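Local coordinates for putative alpha-L-fucosidase (Bacteroides thetaiotaomicron, PDB 4H41), which probably hydrolyses alpha-L-fucosidic bonds, and may take part in the breakdown of host glycans, at residues Leu106-Leu120 and Tyr150-Ser163. Sequence-based numbering, arbitrary orientation.
Sequences LRLAEKYNMKFYFGL and YGEKYKSFGGWYIS
With chi1 at 63°, S156 sets its hydroxyl between its own backbone N and carbonyl carbon, facing the last turns of helix 101-111, where OG donates to L106 O at 2.7 Å. That carbonyl keeps its helical bond from E110 N, and a water that also reaches E110 OE1 and S156 N donates to it as well, so three donors share one oxygen. L106 places CG anti to its carbonyl carbon (chi1 -76°), and its two methyls diverge: CD1 sits over one face of the Y154 ring, 4.0 Å from the centroid, while CD2 lies against S156 OG and the start of strand 157-162. The Y154 and Y150 hydroxyls bond to D103 and D100, respectively. A second water links E110 OE1 to K155 N.

Beyond the Schellman motif at N113, strands 115-119 and 157-162 run parallel. F116 N donates to S156 O at 2.9 Å, F116 O receives G158 N, and F118 and L120 continue the ladder with G159 and Y161. G159 brings its CA over a face of the Y117 ring, 3.8 Å from the centroid; the absence of a side chain at G159 lets the ring lie this close to the strand. On the other face of the sheet, F118 CB meets F157 CZ at 3.6 Å and F118 CD2 meets W160 CZ3, and F118 also touches V146 of helix 136-151. At the C-terminal end S163 OG donates to L120 O at 2.7 Å, from above the carbonyl plane. The link between these third and fourth strands, which includes helices 125-129 and 136-151, makes a beta-alpha-beta crossover of the closed eight-stranded parallel barrel, a TIM barrel.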
loop_
_atom_site.group_PDB
_atom_site.type_symbol
_atom_site.label_atom_id
_atom_site.label_comp_id
_atom_site.label_asym_id
_atom_site.label_seq_id
_atom_site.Cartn_x
_atom_site.Cartn_y
_atom_site.Cartn_z
ATOM N N LEU B 106 17.816 7.406 -23.166
ATOM C CA LEU B 106 18.808 8.246 -23.856
ATOM C C LEU B 106 18.128 9.182 -24.861
ATOM O O LEU B 106 18.498 10.358 -24.926
ATOM C CB LEU B 106 19.853 7.393 -24.522
ATOM C CG LEU B 106 20.886 6.807 -23.561
ATOM C CD1 LEU B 106 21.672 5.698 -24.221
ATOM C CD2 LEU B 106 21.863 7.860 -23.086
ATOM N N ARG B 107 17.122 8.699 -25.601
ATOM C CA ARG B 107 16.392 9.533 -26.569
ATOM C C ARG B 107 15.576 10.599 -25.846
ATOM O O ARG B 107 15.534 11.745 -26.280
ATOM C CB ARG B 107 15.491 8.683 -27.475
ATOM C CG ARG B 107 16.289 7.935 -28.537
ATOM C CD ARG B 107 15.403 7.245 -29.561
ATOM N NE ARG B 107 14.664 6.125 -28.985
ATOM C CZ ARG B 107 13.403 6.133 -28.578
ATOM N NH1 ARG B 107 12.668 7.240 -28.679
ATOM N NH2 ARG B 107 12.860 5.035 -28.059
ATOM N N LEU B 108 14.934 10.235 -24.733
ATOM C CA LEU B 108 14.140 11.201 -23.979
ATOM C C LEU B 108 15.053 12.243 -23.325
ATOM O O LEU B 108 14.722 13.424 -23.337
ATOM C CB LEU B 108 13.268 10.504 -22.929
ATOM C CG LEU B 108 12.144 9.646 -23.495
ATOM C CD1 LEU B 108 11.411 8.920 -22.386
ATOM C CD2 LEU B 108 11.144 10.492 -24.332
ATOM N N ALA B 109 16.208 11.825 -22.781
ATOM C CA ALA B 109 17.158 12.768 -22.185
ATOM C C ALA B 109 17.639 13.753 -23.225
ATOM O O ALA B 109 17.731 14.951 -22.928
ATOM C CB ALA B 109 18.334 12.036 -21.552
ATOM N N GLU B 110 17.877 13.290 -24.460
ATOM C CA GLU B 110 18.327 14.204 -25.501
ATOM C C GLU B 110 17.215 15.170 -25.905
ATOM O O GLU B 110 17.456 16.367 -26.071
ATOM C CB GLU B 110 18.814 13.429 -26.714
ATOM C CG GLU B 110 19.353 14.342 -27.801
ATOM C CD GLU B 110 20.032 13.653 -28.961
ATOM O OE1 GLU B 110 20.117 12.402 -28.947
ATOM O OE2 GLU B 110 20.444 14.373 -29.902
ATOM N N LYS B 111 16.013 14.663 -26.032
ATOM C CA LYS B 111 14.853 15.483 -26.386
ATOM C C LYS B 111 14.650 16.627 -25.387
ATOM O O LYS B 111 14.352 17.744 -25.796
ATOM C CB LYS B 111 13.598 14.608 -26.421
ATOM C CG LYS B 111 12.372 15.296 -26.977
ATOM C CD LYS B 111 11.201 14.336 -27.020
ATOM C CE LYS B 111 9.926 15.039 -27.386
ATOM N NZ LYS B 111 8.804 14.060 -27.518
ATOM N N TYR B 112 14.821 16.351 -24.095
ATOM C CA TYR B 112 14.579 17.355 -23.050
ATOM C C TYR B 112 15.859 17.960 -22.500
ATOM O O TYR B 112 15.812 18.644 -21.487
ATOM C CB TYR B 112 13.720 16.736 -21.932
ATOM C CG TYR B 112 12.334 16.405 -22.433
ATOM C CD1 TYR B 112 11.404 17.403 -22.659
ATOM C CD2 TYR B 112 11.991 15.104 -22.789
ATOM C CE1 TYR B 112 10.166 17.124 -23.216
ATOM C CE2 TYR B 112 10.741 14.807 -23.315
ATOM C CZ TYR B 112 9.837 15.826 -23.554
ATOM O OH TYR B 112 8.613 15.578 -24.111
ATOM N N ASN B 113 16.989 17.781 -23.221
ATOM C CA ASN B 113 18.285 18.342 -22.918
ATOM C C ASN B 113 18.709 18.056 -21.473
ATOM O O ASN B 113 19.053 18.953 -20.700
ATOM C CB ASN B 113 18.314 19.844 -23.222
ATOM C CG ASN B 113 19.729 20.384 -23.383
ATOM O OD1 ASN B 113 20.620 19.722 -23.916
ATOM N ND2 ASN B 113 19.982 21.584 -22.917
HETATM N N MSE B 114 18.691 16.789 -21.124
HETATM C CA MSE B 114 19.135 16.297 -19.832
HETATM C C MSE B 114 20.353 15.387 -20.010
HETATM O O MSE B 114 20.569 14.849 -21.095
HETATM C CB MSE B 114 17.999 15.540 -19.130
HETATM C CG MSE B 114 16.828 16.458 -18.683
HETATM SE SE MSE B 114 15.474 15.337 -18.089
HETATM C CE MSE B 114 14.049 16.597 -17.923
ATOM N N LYS B 115 21.155 15.234 -18.959
ATOM C CA LYS B 115 22.264 14.282 -18.907
ATOM C C LYS B 115 21.755 12.965 -18.354
ATOM O O LYS B 115 21.049 12.946 -17.344
ATOM C CB LYS B 115 23.414 14.786 -18.038
ATOM C CG LYS B 115 24.276 15.798 -18.759
ATOM C CD LYS B 115 25.573 16.030 -17.991
ATOM C CE LYS B 115 26.537 17.032 -18.581
ATOM N NZ LYS B 115 25.928 18.099 -19.438
ATOM N N PHE B 116 22.053 11.872 -19.046
ATOM C CA PHE B 116 21.682 10.539 -18.626
ATOM C C PHE B 116 22.897 9.871 -17.974
ATOM O O PHE B 116 23.979 9.875 -18.569
ATOM C CB PHE B 116 21.181 9.707 -19.827
ATOM C CG PHE B 116 20.951 8.247 -19.526
ATOM C CD1 PHE B 116 21.949 7.310 -19.751
ATOM C CD2 PHE B 116 19.729 7.801 -19.058
ATOM C CE1 PHE B 116 21.709 5.952 -19.555
ATOM C CE2 PHE B 116 19.513 6.445 -18.802
ATOM C CZ PHE B 116 20.486 5.529 -19.105
ATOM N N TYR B 117 22.702 9.292 -16.783
ATOM C CA TYR B 117 23.706 8.497 -16.076
ATOM C C TYR B 117 23.284 7.021 -16.137
ATOM O O TYR B 117 22.160 6.693 -15.792
ATOM C CB TYR B 117 23.871 8.908 -14.618
ATOM C CG TYR B 117 24.723 10.123 -14.396
ATOM C CD1 TYR B 117 24.349 11.363 -14.906
ATOM C CD2 TYR B 117 25.854 10.065 -13.588
ATOM C CE1 TYR B 117 25.113 12.507 -14.657
ATOM C CE2 TYR B 117 26.620 11.201 -13.332
ATOM C CZ TYR B 117 26.223 12.423 -13.838
ATOM O OH TYR B 117 26.952 13.545 -13.576
ATOM N N PHE B 118 24.221 6.151 -16.486
ATOM C CA PHE B 118 24.015 4.716 -16.616
ATOM C C PHE B 118 24.355 4.001 -15.317
ATOM O O PHE B 118 25.488 4.033 -14.885
ATOM C CB PHE B 118 24.912 4.190 -17.762
ATOM C CG PHE B 118 24.713 2.718 -18.019
ATOM C CD1 PHE B 118 23.707 2.279 -18.861
ATOM C CD2 PHE B 118 25.499 1.770 -17.373
ATOM C CE1 PHE B 118 23.525 0.920 -19.099
ATOM C CE2 PHE B 118 25.337 0.403 -17.637
ATOM C CZ PHE B 118 24.361 -0.006 -18.503
ATOM N N GLY B 119 23.376 3.352 -14.711
ATOM C CA GLY B 119 23.597 2.571 -13.501
ATOM C C GLY B 119 24.202 1.216 -13.809
ATOM O O GLY B 119 23.709 0.485 -14.682
ATOM N N LEU B 120 25.213 0.822 -13.043
ATOM C CA LEU B 120 25.861 -0.460 -13.270
ATOM C C LEU B 120 24.957 -1.624 -12.897
ATOM O O LEU B 120 23.968 -1.489 -12.174
ATOM C CB LEU B 120 27.203 -0.529 -12.503
ATOM C CG LEU B 120 28.267 0.487 -12.931
ATOM C CD1 LEU B 120 29.589 0.192 -12.273
ATOM C CD2 LEU B 120 28.427 0.510 -14.477
ATOM N N TYR B 150 25.842 2.225 -26.802
ATOM C CA TYR B 150 25.150 3.469 -26.447
ATOM C C TYR B 150 26.064 4.686 -26.240
ATOM O O TYR B 150 25.753 5.750 -26.754
ATOM C CB TYR B 150 24.335 3.236 -25.149
ATOM C CG TYR B 150 23.337 2.112 -25.283
ATOM C CD1 TYR B 150 22.137 2.296 -25.966
ATOM C CD2 TYR B 150 23.561 0.875 -24.686
ATOM C CE1 TYR B 150 21.259 1.237 -26.181
ATOM C CE2 TYR B 150 22.688 -0.192 -24.892
ATOM C CZ TYR B 150 21.513 0.010 -25.600
ATOM O OH TYR B 150 20.669 -1.025 -25.805
ATOM N N GLY B 151 27.096 4.562 -25.418
ATOM C CA GLY B 151 27.962 5.689 -25.056
ATOM C C GLY B 151 28.569 6.443 -26.216
ATOM O O GLY B 151 28.602 7.677 -26.190
ATOM N N GLU B 152 28.968 5.704 -27.272
ATOM C CA GLU B 152 29.553 6.286 -28.489
ATOM C C GLU B 152 28.513 6.804 -29.467
ATOM O O GLU B 152 28.887 7.456 -30.432
ATOM C CB GLU B 152 30.399 5.221 -29.219
ATOM C CG GLU B 152 31.658 4.856 -28.471
ATOM C CD GLU B 152 32.608 3.966 -29.245
ATOM O OE1 GLU B 152 32.134 3.156 -30.073
ATOM O OE2 GLU B 152 33.826 4.036 -28.970
ATOM N N LYS B 153 27.230 6.454 -29.295
ATOM C CA LYS B 153 26.190 6.802 -30.269
ATOM C C LYS B 153 25.174 7.827 -29.814
ATOM O O LYS B 153 24.535 8.423 -30.674
ATOM C CB LYS B 153 25.427 5.520 -30.658
ATOM C CG LYS B 153 26.353 4.476 -31.284
ATOM C CD LYS B 153 25.583 3.317 -31.870
ATOM C CE LYS B 153 26.511 2.238 -32.358
ATOM N NZ LYS B 153 25.758 1.036 -32.794
ATOM N N TYR B 154 24.971 8.018 -28.506
ATOM C CA TYR B 154 23.943 8.918 -28.004
ATOM C C TYR B 154 24.574 10.078 -27.243
ATOM O O TYR B 154 25.295 9.877 -26.255
ATOM C CB TYR B 154 22.981 8.160 -27.070
ATOM C CG TYR B 154 22.172 7.048 -27.708
ATOM C CD1 TYR B 154 22.751 5.819 -28.003
ATOM C CD2 TYR B 154 20.808 7.195 -27.944
ATOM C CE1 TYR B 154 22.006 4.776 -28.558
ATOM C CE2 TYR B 154 20.047 6.153 -28.470
ATOM C CZ TYR B 154 20.646 4.932 -28.754
ATOM O OH TYR B 154 19.903 3.853 -29.189
ATOM N N LYS B 155 24.223 11.293 -27.677
ATOM C CA LYS B 155 24.697 12.562 -27.137
ATOM C C LYS B 155 24.430 12.703 -25.652
ATOM O O LYS B 155 25.247 13.264 -24.939
ATOM C CB LYS B 155 23.957 13.682 -27.898
ATOM C CG LYS B 155 24.225 15.123 -27.503
ATOM C CD LYS B 155 23.346 15.998 -28.372
ATOM C CE LYS B 155 23.378 17.471 -28.071
ATOM N NZ LYS B 155 22.386 18.200 -28.913
ATOM N N SER B 156 23.292 12.199 -25.179
ATOM C CA SER B 156 22.889 12.400 -23.791
ATOM C C SER B 156 23.577 11.454 -22.783
ATOM O O SER B 156 23.378 11.623 -21.594
ATOM C CB SER B 156 21.384 12.284 -23.698
ATOM O OG SER B 156 20.992 10.974 -24.072
ATOM N N PHE B 157 24.380 10.480 -23.231
ATOM C CA PHE B 157 25.101 9.598 -22.298
ATOM C C PHE B 157 26.174 10.429 -21.595
ATOM O O PHE B 157 27.215 10.723 -22.184
ATOM C CB PHE B 157 25.704 8.402 -23.056
ATOM C CG PHE B 157 26.116 7.255 -22.154
ATOM C CD1 PHE B 157 27.195 7.379 -21.288
ATOM C CD2 PHE B 157 25.483 6.024 -22.238
ATOM C CE1 PHE B 157 27.582 6.318 -20.467
ATOM C CE2 PHE B 157 25.900 4.950 -21.443
ATOM C CZ PHE B 157 26.946 5.103 -20.566
ATOM N N GLY B 158 25.918 10.815 -20.349
ATOM C CA GLY B 158 26.773 11.750 -19.645
ATOM C C GLY B 158 27.452 11.343 -18.376
ATOM O O GLY B 158 28.122 12.175 -17.768
ATOM N N GLY B 159 27.257 10.120 -17.952
ATOM C CA GLY B 159 27.823 9.684 -16.693
ATOM C C GLY B 159 27.475 8.276 -16.310
ATOM O O GLY B 159 26.697 7.605 -16.998
ATOM N N TRP B 160 28.066 7.842 -15.207
ATOM C CA TRP B 160 27.925 6.500 -14.669
ATOM C C TRP B 160 27.512 6.539 -13.221
ATOM O O TRP B 160 28.042 7.332 -12.446
ATOM C CB TRP B 160 29.266 5.770 -14.762
ATOM C CG TRP B 160 29.867 5.755 -16.137
ATOM C CD1 TRP B 160 30.698 6.681 -16.676
ATOM C CD2 TRP B 160 29.689 4.737 -17.137
ATOM N NE1 TRP B 160 31.139 6.255 -17.916
ATOM C CE2 TRP B 160 30.506 5.081 -18.238
ATOM C CE3 TRP B 160 28.926 3.559 -17.208
ATOM C CZ2 TRP B 160 30.583 4.294 -19.395
ATOM C CZ3 TRP B 160 29.048 2.748 -18.344
ATOM C CH2 TRP B 160 29.867 3.125 -19.418
ATOM N N TYR B 161 26.599 5.669 -12.841
ATOM C CA TYR B 161 26.172 5.528 -11.465
ATOM C C TYR B 161 26.676 4.171 -10.988
ATOM O O TYR B 161 26.302 3.135 -11.553
ATOM C CB TYR B 161 24.649 5.687 -11.319
ATOM C CG TYR B 161 24.166 5.239 -9.962
ATOM C CD1 TYR B 161 24.636 5.847 -8.798
ATOM C CD2 TYR B 161 23.310 4.158 -9.829
ATOM C CE1 TYR B 161 24.233 5.408 -7.541
ATOM C CE2 TYR B 161 22.862 3.739 -8.577
ATOM C CZ TYR B 161 23.365 4.344 -7.429
ATOM O OH TYR B 161 23.035 3.913 -6.182
ATOM N N ILE B 162 27.543 4.166 -9.984
ATOM C CA ILE B 162 28.108 2.924 -9.419
ATOM C C ILE B 162 27.098 2.459 -8.381
ATOM O O ILE B 162 26.992 3.036 -7.295
ATOM C CB ILE B 162 29.537 3.184 -8.888
ATOM C CG1 ILE B 162 30.452 3.674 -10.034
ATOM C CG2 ILE B 162 30.109 1.921 -8.233
ATOM C CD1 ILE B 162 31.669 4.370 -9.577
ATOM N N SER B 163 26.258 1.501 -8.786
ATOM C CA SER B 163 25.045 1.104 -8.081
ATOM C C SER B 163 25.218 0.168 -6.880
ATOM O O SER B 163 24.215 -0.104 -6.205
ATOM C CB SER B 163 24.062 0.472 -9.078
ATOM O OG SER B 163 24.685 -0.611 -9.737
HETATM O O HOH W 1 20.874 10.850 -26.793
HETATM O O HOH W 2 22.466 11.420 -30.030
#